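Local coordinates for lipopolysaccharide biosynthesis protein wbpB (Thermus thermophilus, PDB 3O9Z) that probably acts as an NAD-dependent sugar dehydrogenase in the biosynthesis of 2,3-diacetamido-2,3-dideoxy-D-mannuronic acid, binding NAD and 2-oxoglutarate together, at residues A[178-181]-A[182-186]; A[204-208]-A[209-213]; A[282-285]-A[286-290]; A[79-82]-A[83-86]. All coordinates share one frame; numbering follows the deposited sequence.

Contact 1 of 4, residues A[178-181]-A[182-186]. With AKG (2-oxoglutaric acid), chain F.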
loop_
_atom_site.group_PDB
_atom_site.type_symbol
_atom_site.label_atom_id
_atom_site.label_comp_id
_atom_site.label_asym_id
_atom_site.label_seq_id
_atom_site.Cartn_x
_atom_site.Cartn_y
_atom_site.Cartn_z
ATOM N N GLY A 178 -8.436 -18.294 0.864
ATOM C CA GLY A 178 -9.040 -19.574 1.254
ATOM C C GLY A 178 -8.136 -20.776 1.083
ATOM O O GLY A 178 -8.527 -21.894 1.441
ATOM N N GLY A 179 -6.910 -20.539 0.638
ATOM C CA GLY A 179 -5.944 -21.612 0.482
ATOM C C GLY A 179 -6.005 -22.146 -0.951
ATOM O O GLY A 179 -6.914 -21.855 -1.718
ATOM N N LEU A 180 -5.038 -22.990 -1.312
ATOM C CA LEU A 180 -4.919 -23.525 -2.671
ATOM C C LEU A 180 -6.189 -24.236 -3.168
ATOM O O LEU A 180 -6.625 -24.036 -4.294
ATOM C CB LEU A 180 -3.670 -24.421 -2.735
ATOM C CG LEU A 180 -3.384 -25.007 -4.119
ATOM C CD1 LEU A 180 -2.905 -23.884 -5.000
ATOM C CD2 LEU A 180 -2.289 -26.069 -3.994
ATOM N N ALA A 181 -6.761 -25.073 -2.294
ATOM C CA ALA A 181 -7.950 -25.835 -2.706
ATOM C C ALA A 181 -9.172 -24.970 -2.946
ATOM O O ALA A 181 -10.059 -25.346 -3.731
ATOM C CB ALA A 181 -8.281 -26.892 -1.640
ATOM N N THR A 182 -9.165 -23.757 -2.407
ATOM C CA THR A 182 -10.228 -22.809 -2.718
ATOM C C THR A 182 -9.844 -21.967 -3.936
ATOM O O THR A 182 -10.567 -21.898 -4.925
ATOM C CB THR A 182 -10.471 -21.879 -1.541
ATOM O OG1 THR A 182 -11.009 -22.622 -0.435
ATOM C CG2 THR A 182 -11.493 -20.790 -1.893
ATOM N N ASN A 183 -8.705 -21.288 -3.830
ATOM C CA ASN A 183 -8.349 -20.307 -4.840
ATOM C C ASN A 183 -8.227 -20.921 -6.209
ATOM O O ASN A 183 -8.720 -20.321 -7.142
ATOM C CB ASN A 183 -7.051 -19.595 -4.471
ATOM C CG ASN A 183 -6.784 -18.423 -5.372
ATOM O OD1 ASN A 183 -7.661 -17.580 -5.557
ATOM N ND2 ASN A 183 -5.607 -18.397 -6.017
ATOM N N ILE A 184 -7.582 -22.085 -6.322
ATOM C CA ILE A 184 -7.504 -22.725 -7.621
ATOM C C ILE A 184 -8.537 -23.849 -7.677
ATOM O O ILE A 184 -9.249 -23.965 -8.647
ATOM C CB ILE A 184 -6.099 -23.273 -7.851
ATOM C CG1 ILE A 184 -5.050 -22.166 -7.688
ATOM C CG2 ILE A 184 -6.020 -23.880 -9.262
ATOM C CD1 ILE A 184 -5.124 -21.001 -8.679
ATOM N N GLY A 185 -8.625 -24.644 -6.628
ATOM C CA GLY A 185 -9.481 -25.849 -6.657
ATOM C C GLY A 185 -10.958 -25.611 -6.804
ATOM O O GLY A 185 -11.657 -26.507 -7.304
ATOM N N ILE A 186 -11.444 -24.405 -6.500
ATOM C CA ILE A 186 -12.901 -24.224 -6.575
ATOM C C ILE A 186 -13.440 -24.549 -7.955
ATOM O O ILE A 186 -14.584 -25.011 -8.100
ATOM C CB ILE A 186 -13.289 -22.803 -6.143
ATOM C CG1 ILE A 186 -14.813 -22.735 -5.907
ATOM C CG2 ILE A 186 -12.836 -21.715 -7.144
ATOM C CD1 ILE A 186 -15.183 -23.346 -4.590
HETATM C C1 AKG F . -6.937 -18.372 -10.782
HETATM O O1 AKG F . -5.714 -18.261 -11.060
HETATM O O2 AKG F . -7.443 -17.775 -9.825
HETATM C C2 AKG F . -7.861 -19.105 -11.620
HETATM O O5 AKG F . -9.044 -19.159 -11.290
HETATM C C3 AKG F . -7.377 -19.814 -12.857
HETATM C C4 AKG F . -7.091 -21.266 -12.478
HETATM C C5 AKG F . -6.425 -22.062 -13.583
HETATM O O3 AKG F . -5.456 -21.571 -14.191
HETATM O O4 AKG F . -6.857 -23.183 -13.864
HETATM O O HOH W 1 -9.742 -24.631 0.765
#

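Contact 2 of 4, residues A[204-208]-A[209-213]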
loop_
_atom_site.group_PDB
_atom_site.type_symbol
_atom_site.label_atom_id
_atom_site.label_comp_id
_atom_site.label_asym_id
_atom_site.label_seq_id
_atom_site.Cartn_x
_atom_site.Cartn_y
_atom_site.Cartn_z
ATOM N N VAL A 204 -8.581 -35.686 2.563
ATOM C CA VAL A 204 -7.415 -35.019 1.993
ATOM C C VAL A 204 -6.200 -35.847 2.348
ATOM O O VAL A 204 -6.068 -36.278 3.522
ATOM C CB VAL A 204 -7.318 -33.558 2.436
ATOM C CG1 VAL A 204 -7.213 -33.444 3.956
ATOM C CG2 VAL A 204 -6.105 -32.902 1.808
ATOM N N HIS A 205 -5.360 -36.133 1.350
ATOM C CA HIS A 205 -4.238 -37.060 1.493
ATOM C C HIS A 205 -2.875 -36.372 1.464
ATOM O O HIS A 205 -1.878 -36.938 1.928
ATOM C CB HIS A 205 -4.261 -38.092 0.356
ATOM C CG HIS A 205 -5.529 -38.874 0.289
ATOM N ND1 HIS A 205 -6.019 -39.380 -0.902
ATOM C CD2 HIS A 205 -6.411 -39.228 1.253
ATOM C CE1 HIS A 205 -7.154 -40.006 -0.660
ATOM N NE2 HIS A 205 -7.414 -39.936 0.636
ATOM N N ALA A 206 -2.843 -35.174 0.882
ATOM C CA ALA A 206 -1.577 -34.416 0.728
ATOM C C ALA A 206 -1.960 -32.966 0.761
ATOM O O ALA A 206 -2.951 -32.540 0.178
ATOM C CB ALA A 206 -0.863 -34.736 -0.602
ATOM N N ARG A 207 -1.176 -32.165 1.479
ATOM C CA ARG A 207 -1.506 -30.745 1.538
ATOM C C ARG A 207 -0.301 -29.869 1.833
ATOM O O ARG A 207 -0.031 -29.602 3.019
ATOM C CB ARG A 207 -2.647 -30.492 2.547
ATOM C CG ARG A 207 -2.907 -29.032 2.879
ATOM C CD ARG A 207 -3.320 -28.970 4.319
ATOM N NE ARG A 207 -4.760 -29.136 4.383
ATOM C CZ ARG A 207 -5.385 -29.976 5.200
ATOM N NH1 ARG A 207 -4.697 -30.764 6.023
ATOM N NH2 ARG A 207 -6.709 -29.988 5.176
ATOM N N THR A 208 0.416 -29.471 0.774
ATOM C CA THR A 208 1.681 -28.707 0.840
ATOM C C THR A 208 1.427 -27.373 0.145
ATOM O O THR A 208 0.356 -27.149 -0.365
ATOM C CB THR A 208 2.834 -29.332 0.054
ATOM O OG1 THR A 208 2.592 -29.219 -1.358
ATOM C CG2 THR A 208 3.061 -30.783 0.447
ATOM N N PRO A 209 2.422 -26.461 0.116
ATOM C CA PRO A 209 2.124 -25.185 -0.516
ATOM C C PRO A 209 1.729 -25.237 -1.994
ATOM O O PRO A 209 0.997 -24.367 -2.467
ATOM C CB PRO A 209 3.424 -24.376 -0.311
ATOM C CG PRO A 209 3.969 -24.953 0.982
ATOM C CD PRO A 209 3.658 -26.418 0.924
ATOM N N THR A 210 2.169 -26.274 -2.701
ATOM C CA THR A 210 1.904 -26.324 -4.124
ATOM C C THR A 210 1.094 -27.549 -4.543
ATOM O O THR A 210 0.767 -27.630 -5.724
ATOM C CB THR A 210 3.197 -26.347 -4.927
ATOM O OG1 THR A 210 3.976 -27.434 -4.418
ATOM C CG2 THR A 210 3.953 -25.008 -4.697
ATOM N N VAL A 211 0.728 -28.420 -3.608
ATOM C CA VAL A 211 -0.018 -29.645 -3.981
ATOM C C VAL A 211 -1.096 -29.903 -2.944
ATOM O O VAL A 211 -0.835 -29.839 -1.730
ATOM C CB VAL A 211 0.871 -30.874 -3.927
ATOM C CG1 VAL A 211 0.035 -32.174 -4.089
ATOM C CG2 VAL A 211 1.981 -30.783 -5.021
ATOM N N ASN A 212 -2.301 -30.206 -3.399
ATOM C CA ASN A 212 -3.328 -30.826 -2.550
ATOM C C ASN A 212 -3.862 -32.029 -3.313
ATOM O O ASN A 212 -4.052 -31.951 -4.523
ATOM C CB ASN A 212 -4.507 -29.889 -2.273
ATOM C CG ASN A 212 -4.208 -28.784 -1.227
ATOM O OD1 ASN A 212 -3.079 -28.505 -0.763
ATOM N ND2 ASN A 212 -5.299 -28.183 -0.798
ATOM N N ALA A 213 -4.136 -33.126 -2.622
ATOM C CA ALA A 213 -4.756 -34.274 -3.264
ATOM C C ALA A 213 -5.701 -34.929 -2.285
ATOM O O ALA A 213 -5.514 -34.822 -1.059
ATOM C CB ALA A 213 -3.696 -35.291 -3.651
#

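Contact 3 of 4, residues A[282-285]-A[286-290]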
loop_
_atom_site.group_PDB
_atom_site.type_symbol
_atom_site.label_atom_id
_atom_site.label_comp_id
_atom_site.label_asym_id
_atom_site.label_seq_id
_atom_site.Cartn_x
_atom_site.Cartn_y
_atom_site.Cartn_z
ATOM N N ASP A 282 -27.304 -20.697 -4.772
ATOM C CA ASP A 282 -27.661 -22.116 -4.690
ATOM C C ASP A 282 -26.719 -22.983 -5.535
ATOM O O ASP A 282 -26.432 -24.115 -5.124
ATOM C CB ASP A 282 -29.098 -22.348 -5.158
ATOM C CG ASP A 282 -30.127 -21.768 -4.200
ATOM O OD1 ASP A 282 -29.795 -21.403 -3.052
ATOM O OD2 ASP A 282 -31.300 -21.733 -4.622
ATOM N N GLU A 283 -26.324 -22.529 -6.719
ATOM C CA GLU A 283 -25.401 -23.234 -7.608
ATOM C C GLU A 283 -23.997 -23.283 -7.015
ATOM O O GLU A 283 -23.327 -24.313 -7.063
ATOM C CB GLU A 283 -25.350 -22.605 -8.992
ATOM C CG GLU A 283 -26.569 -22.914 -9.855
ATOM C CD GLU A 283 -27.805 -22.100 -9.486
ATOM O OE1 GLU A 283 -28.923 -22.608 -9.725
ATOM O OE2 GLU A 283 -27.703 -20.970 -8.951
ATOM N N ALA A 284 -23.563 -22.188 -6.405
ATOM C CA ALA A 284 -22.158 -22.095 -5.965
ATOM C C ALA A 284 -21.883 -22.729 -4.609
ATOM O O ALA A 284 -20.731 -23.009 -4.187
ATOM C CB ALA A 284 -21.777 -20.581 -5.913
ATOM N N ALA A 285 -22.968 -22.938 -3.851
ATOM C CA ALA A 285 -22.764 -23.240 -2.457
ATOM C C ALA A 285 -22.007 -24.554 -2.212
ATOM O O ALA A 285 -21.213 -24.619 -1.311
ATOM C CB ALA A 285 -24.139 -23.332 -1.704
ATOM N N GLU A 286 -22.340 -25.605 -2.964
ATOM C CA GLU A 286 -21.744 -26.889 -2.629
ATOM C C GLU A 286 -20.219 -26.929 -2.720
ATOM O O GLU A 286 -19.551 -27.427 -1.828
ATOM C CB GLU A 286 -22.343 -27.977 -3.501
ATOM C CG GLU A 286 -21.691 -29.366 -3.297
ATOM C CD GLU A 286 -21.786 -29.967 -1.913
ATOM O OE1 GLU A 286 -21.061 -30.952 -1.627
ATOM O OE2 GLU A 286 -22.562 -29.478 -1.055
ATOM N N ALA A 287 -19.682 -26.339 -3.789
ATOM C CA ALA A 287 -18.221 -26.342 -3.902
ATOM C C ALA A 287 -17.544 -25.476 -2.862
ATOM O O ALA A 287 -16.507 -25.824 -2.352
ATOM C CB ALA A 287 -17.831 -25.868 -5.299
ATOM N N ILE A 288 -18.242 -24.401 -2.468
ATOM C CA ILE A 288 -17.746 -23.628 -1.332
ATOM C C ILE A 288 -17.725 -24.361 0.023
ATOM O O ILE A 288 -16.796 -24.288 0.805
ATOM C CB ILE A 288 -18.514 -22.275 -1.267
ATOM C CG1 ILE A 288 -18.035 -21.375 -2.428
ATOM C CG2 ILE A 288 -18.264 -21.560 0.050
ATOM C CD1 ILE A 288 -19.012 -20.296 -2.757
ATOM N N ARG A 289 -18.750 -25.202 0.205
ATOM C CA ARG A 289 -18.804 -26.021 1.408
ATOM C C ARG A 289 -17.661 -27.042 1.443
ATOM O O ARG A 289 -16.978 -27.193 2.439
ATOM C CB ARG A 289 -20.169 -26.711 1.487
ATOM C CG ARG A 289 -20.285 -27.566 2.719
ATOM C CD ARG A 289 -21.588 -28.385 2.671
ATOM N NE ARG A 289 -21.534 -29.520 1.728
ATOM C CZ ARG A 289 -21.138 -30.738 2.069
ATOM N NH1 ARG A 289 -20.714 -30.995 3.302
ATOM N NH2 ARG A 289 -21.094 -31.665 1.121
ATOM N N VAL A 290 -17.408 -27.677 0.294
ATOM C CA VAL A 290 -16.291 -28.608 0.188
ATOM C C VAL A 290 -14.916 -27.969 0.394
ATOM O O VAL A 290 -14.080 -28.397 1.201
ATOM C CB VAL A 290 -16.295 -29.307 -1.184
ATOM C CG1 VAL A 290 -15.081 -30.212 -1.325
ATOM C CG2 VAL A 290 -17.581 -30.098 -1.374
HETATM O O HOH W 2 -24.586 -26.083 -4.663
HETATM O O HOH W 3 -21.024 -25.758 -6.332
#

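Contact 4 of 4, residues A[79-82]-A[83-86]. With NAD (nicotinamide-adenine-dinucleotide), chain E.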
loop_
_atom_site.group_PDB
_atom_site.type_symbol
_atom_site.label_atom_id
_atom_site.label_comp_id
_atom_site.label_asym_id
_atom_site.label_seq_id
_atom_site.Cartn_x
_atom_site.Cartn_y
_atom_site.Cartn_z
ATOM N N ALA A 79 -13.818 -8.329 -9.069
ATOM C CA ALA A 79 -12.554 -9.030 -9.422
ATOM C C ALA A 79 -11.475 -8.733 -8.385
ATOM O O ALA A 79 -10.271 -8.714 -8.727
ATOM C CB ALA A 79 -12.135 -8.657 -10.822
ATOM N N SER A 80 -11.845 -8.478 -7.143
ATOM C CA SER A 80 -10.968 -8.259 -6.000
ATOM C C SER A 80 -10.479 -9.587 -5.402
ATOM O O SER A 80 -10.995 -10.654 -5.812
ATOM C CB SER A 80 -11.710 -7.417 -4.959
ATOM O OG SER A 80 -12.914 -8.142 -4.627
ATOM N N PRO A 81 -9.521 -9.557 -4.451
ATOM C CA PRO A 81 -9.100 -10.775 -3.724
ATOM C C PRO A 81 -10.287 -11.447 -3.019
ATOM O O PRO A 81 -11.307 -10.791 -2.718
ATOM C CB PRO A 81 -8.105 -10.266 -2.686
ATOM C CG PRO A 81 -7.477 -9.035 -3.397
ATOM C CD PRO A 81 -8.672 -8.401 -4.077
ATOM N N ASN A 82 -10.216 -12.760 -2.867
ATOM C CA ASN A 82 -11.376 -13.572 -2.542
ATOM C C ASN A 82 -12.059 -13.134 -1.281
ATOM O O ASN A 82 -13.312 -13.218 -1.251
ATOM C CB ASN A 82 -10.973 -15.052 -2.426
ATOM C CG ASN A 82 -10.337 -15.573 -3.714
ATOM O OD1 ASN A 82 -10.450 -14.984 -4.785
ATOM N ND2 ASN A 82 -9.700 -16.748 -3.588
ATOM N N HIS A 83 -11.322 -12.755 -0.248
ATOM C CA HIS A 83 -11.953 -12.411 1.026
ATOM C C HIS A 83 -12.785 -11.144 0.907
ATOM O O HIS A 83 -13.649 -10.910 1.782
ATOM C CB HIS A 83 -10.927 -12.242 2.122
ATOM C CG HIS A 83 -10.048 -11.048 1.944
ATOM N ND1 HIS A 83 -9.309 -10.810 0.802
ATOM C CD2 HIS A 83 -9.783 -10.024 2.793
ATOM C CE1 HIS A 83 -8.640 -9.681 0.954
ATOM N NE2 HIS A 83 -8.881 -9.206 2.165
ATOM N N LEU A 84 -12.548 -10.345 -0.123
ATOM C CA LEU A 84 -13.344 -9.140 -0.302
ATOM C C LEU A 84 -14.601 -9.412 -1.109
ATOM O O LEU A 84 -15.466 -8.518 -1.256
ATOM C CB LEU A 84 -12.504 -8.073 -1.049
ATOM C CG LEU A 84 -11.536 -7.416 -0.075
ATOM C CD1 LEU A 84 -10.351 -6.827 -0.892
ATOM C CD2 LEU A 84 -12.259 -6.275 0.683
ATOM N N HIS A 85 -14.785 -10.621 -1.661
ATOM C CA HIS A 85 -15.987 -10.853 -2.425
ATOM C C HIS A 85 -17.243 -10.690 -1.546
ATOM O O HIS A 85 -18.152 -9.950 -1.966
ATOM C CB HIS A 85 -15.969 -12.238 -3.100
ATOM C CG HIS A 85 -14.909 -12.399 -4.159
ATOM N ND1 HIS A 85 -14.728 -13.588 -4.830
ATOM C CD2 HIS A 85 -13.921 -11.566 -4.581
ATOM C CE1 HIS A 85 -13.704 -13.463 -5.666
ATOM N NE2 HIS A 85 -13.206 -12.245 -5.549
ATOM N N TYR A 86 -17.260 -11.343 -0.394
ATOM C CA TYR A 86 -18.462 -11.268 0.484
ATOM C C TYR A 86 -18.796 -9.784 0.800
ATOM O O TYR A 86 -19.959 -9.397 0.533
ATOM C CB TYR A 86 -18.240 -12.094 1.759
ATOM C CG TYR A 86 -19.346 -11.882 2.780
ATOM C CD1 TYR A 86 -20.614 -12.354 2.502
ATOM C CD2 TYR A 86 -19.077 -11.296 3.999
ATOM C CE1 TYR A 86 -21.640 -12.186 3.433
ATOM C CE2 TYR A 86 -20.102 -11.122 4.957
ATOM C CZ TYR A 86 -21.348 -11.627 4.635
ATOM O OH TYR A 86 -22.389 -11.510 5.567
HETATM P PA NAD E . -4.672 -9.733 -8.866
HETATM O O1A NAD E . -3.997 -9.663 -10.183
HETATM O O2A NAD E . -3.890 -9.806 -7.545
HETATM O O5B NAD E . -5.582 -8.443 -8.914
HETATM C C5B NAD E . -6.300 -8.186 -7.739
HETATM C C4B NAD E . -6.759 -6.708 -7.773
HETATM O O4B NAD E . -7.668 -6.424 -6.677
HETATM C C3B NAD E . -5.521 -5.802 -7.523
HETATM O O3B NAD E . -5.357 -4.834 -8.579
HETATM C C2B NAD E . -5.771 -5.172 -6.142
HETATM O O2B NAD E . -5.229 -3.854 -5.974
HETATM C C1B NAD E . -7.326 -5.113 -6.212
HETATM N N9A NAD E . -7.900 -4.921 -4.854
HETATM C C8A NAD E . -7.441 -5.126 -3.589
HETATM N N7A NAD E . -8.342 -4.738 -2.689
HETATM C C5A NAD E . -9.391 -4.177 -3.374
HETATM C C6A NAD E . -10.643 -3.557 -3.000
HETATM N N6A NAD E . -10.955 -3.379 -1.679
HETATM N N1A NAD E . -11.374 -3.191 -4.046
HETATM C C2A NAD E . -11.145 -3.312 -5.347
HETATM N N3A NAD E . -9.963 -3.865 -5.723
HETATM C C4A NAD E . -9.152 -4.302 -4.753
HETATM O O3 NAD E . -5.671 -10.983 -8.873
HETATM P PN NAD E . -6.507 -11.645 -10.015
HETATM O O1N NAD E . -5.753 -12.874 -10.523
HETATM O O2N NAD E . -6.958 -10.606 -11.003
HETATM O O5D NAD E . -7.724 -12.312 -9.221
HETATM C C5D NAD E . -8.807 -11.438 -9.028
HETATM C C4D NAD E . -10.022 -12.334 -8.724
HETATM O O4D NAD E . -10.308 -13.020 -9.963
HETATM C C3D NAD E . -9.825 -13.398 -7.634
HETATM O O3D NAD E . -11.141 -13.600 -7.028
HETATM C C2D NAD E . -9.508 -14.642 -8.479
HETATM O O2D NAD E . -9.908 -15.846 -7.842
HETATM C C1D NAD E . -10.263 -14.449 -9.800
HETATM N N1N NAD E . -9.634 -15.127 -10.932
HETATM C C2N NAD E . -10.369 -15.875 -11.726
HETATM C C3N NAD E . -9.893 -16.549 -12.833
HETATM C C7N NAD E . -10.857 -17.397 -13.557
HETATM O O7N NAD E . -12.089 -17.192 -13.502
HETATM N N7N NAD E . -10.297 -18.291 -14.362
HETATM C C4N NAD E . -8.533 -16.397 -13.134
HETATM C C5N NAD E . -7.799 -15.527 -12.326
HETATM C C6N NAD E . -8.350 -14.872 -11.227
HETATM O O HOH W 4 -15.594 -13.619 0.270
#

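Contact 1 of 4, residues A[178-181]-A[182-186]
L180 sends CG to the far side from its backbone N (chi1 -178°), whereas I184 folds CG1 back beside its own N (chi1 -55°); these two settings let L180 CD1 meet I184 CG1 at 3.8 Å, one side chain slanting across the other, at the end of the short helix 180-183. G179 is the N-cap of this helix. Its carbonyl O takes a nearly straight bond from N183 N (2.8 Å) and a more bent one from T182 N, which comes from well above the carbonyl plane. At the following step L180 O accepts from I184 N at 3.0 Å and from G185 N at 3.1 Å, shared by the amides four and five residues on, where the helix ends. Glycines suit the tight places: a CB on G178 would run into T182 CG2, one on G179 into the carbonyl O of G178, and one on G185 into A181 O. T182 OG1 donates to a water 2.7 Å away, which in turn donates to G178 O; R295 also bonds to T182 OG1 and to G178 O. Y166 holds the N183 amide beside the NAD. In this C-terminal domain of the Gfo/Idh/MocA type, the turn lines the ligand pocket, with I184 CD1 lying 3.7 Å from O1 of 2-oxoglutarate.

Contact 2 of 4, residues A[204-208]-A[209-213]
Strand segments 204-207 and 211-213 run antiparallel with axes 4.6 Å apart and form the end of a beta hairpin, A206 facing A213 as a hydrogen-bonded pair and R207 facing N212 as a non-hydrogen-bonded one. A classic beta bulge interrupts the ladder: A213 O receives a nearly straight bond from H205 N at 2.7 Å and a weak one from A206 N, while A213 N returns a bond to A206 O. Toward the turn, T208 N donates to V211 O at 2.8 Å. With chi1 at 70°, T208 holds OG1 between its N and carbonyl carbon, facing across the turn, where it accepts from T210 N at 3.3 Å in an ST turn and weakly from V211 N. Threonine suits this corner because its hydroxyl takes up amides of the turn, and P209 suits the next place because its ring fixes phi near -61°. R207, directed to the same face as N212, bends at chi2 and chi3, and NH2 reaches the carbonyls of L294 and L297. A213, on the face of A206, packs on F226 of the neighbouring strand, and V211 touches it too. Alanines fit this pair, A206 CB lying 4.2 Å from A213 CB; beside the bulge V204 CG2 comes within 3.5 Å of A213 O.

Contact 3 of 4, residues A[282-285]-A[286-290]
The carbonyl O of E283 is gripped by two waters, one donating to it at 2.8 Å and the other only weakly. The first accepts from A287 N at 2.9 Å; the second accepts from E286 N at 2.9 Å and also donates to D282 O. Helix 281-294 is kinked here, and water stands in for the backbone bonds that E286 N and A287 N do not make to the turn before. Direct bonding resumes weakly with I288 N to A284 O and firmly with R289 N to A285 O. R289 holds E286 side-on: NH2 meets OE1 at 2.8 Å on its syn lone pair, and NE meets OE2 at 3.0 Å. The bend of E286 at chi2 (61°) and of R289 at chi3 (75°) turns the two flat groups to each other, the carboxylate carbon lying at the guanidinium edge. OE1 also accepts from A199 N, and R289 NH2 donates to A199 O. Substituting alanine for E286 removes the carboxylate and would probably leave A199 N without its mate and R289 less restrained in rotation, holding only A199 O among the partners described. On the buried side A284 CB packs 4.2 Å from I288 CD1, and the small A284 and A287 admit L105 and I186 respectively. The two waters satisfy the amides of E286 and A287, which probably makes the kink tolerable, while the ion pair, tied through A199, links the helix to the start of strand 199-207.

Contact 4 of 4, residues A[79-82]-A[83-86]
H83 begins the turn by setting its ring edge against P81, with CE1 3.7 Å from P81 CB. Its chi1 of 68° brings the imidazole back beside the proline, while L84 CG lies over one face toward the rim; NE2 goes on to E55 of the second subunit, a reach that suits a polar ring. L84 N then donates to P81 O at 2.9 Å, while the aliphatic L84 branch CD1 packs 3.9 Å from P81 CD and touches the adenine of NAD at N7A, 3.4 Å away. H85 comes next and folds its ring back across the loop. In the ring plane NE2 donates to S80 O at 2.7 Å, and N82 CA sits over the centre of one face, 3.8 Å from the centroid, as a CH-pi contact. ND1 bonds to P104 O, so both nitrogens fix the ring's rotation. A leucine here lacks those nitrogens and would probably leave S80 O and P104 O without their mates and N82 CA without the ring face beneath it. H85 N bonds to N82 O, and a water links that same oxygen to Y86 N. N82 OD1 accepts from NAD O3D at 2.7 Å, its amide positioned by ND2, which bonds to the S177 carbonyl. Such a loop, leaving strand 75-78 for helix 85-94 and grasping the dinucleotide, is characteristic of the NAD-binding Rossmann fold.

Overall arrangement
Contacts 1 and 4 meet beside the two ligands: their centres are 13 Å apart, and N183 OD1 of 178-186 lies 3.0 Å from N82 ND2 of 79-86, a probable hydrogen bond joining the C-terminal domain to the Rossmann domain. Contact 1 is also the meeting point for the other two. L180 CD2 packs 3.7 Å from T210 C in the hairpin turn of contact 2, and I186 CD1 lies 3.6 Å from A287 O of contact 3. Neither contact 2 nor contact 3 touches contact 4, the nearest atoms being about 13 and 8 Å away. Both stand back from the pocket as well, T210 and A287 each keeping their side chains about 13 Å from 2-oxoglutarate.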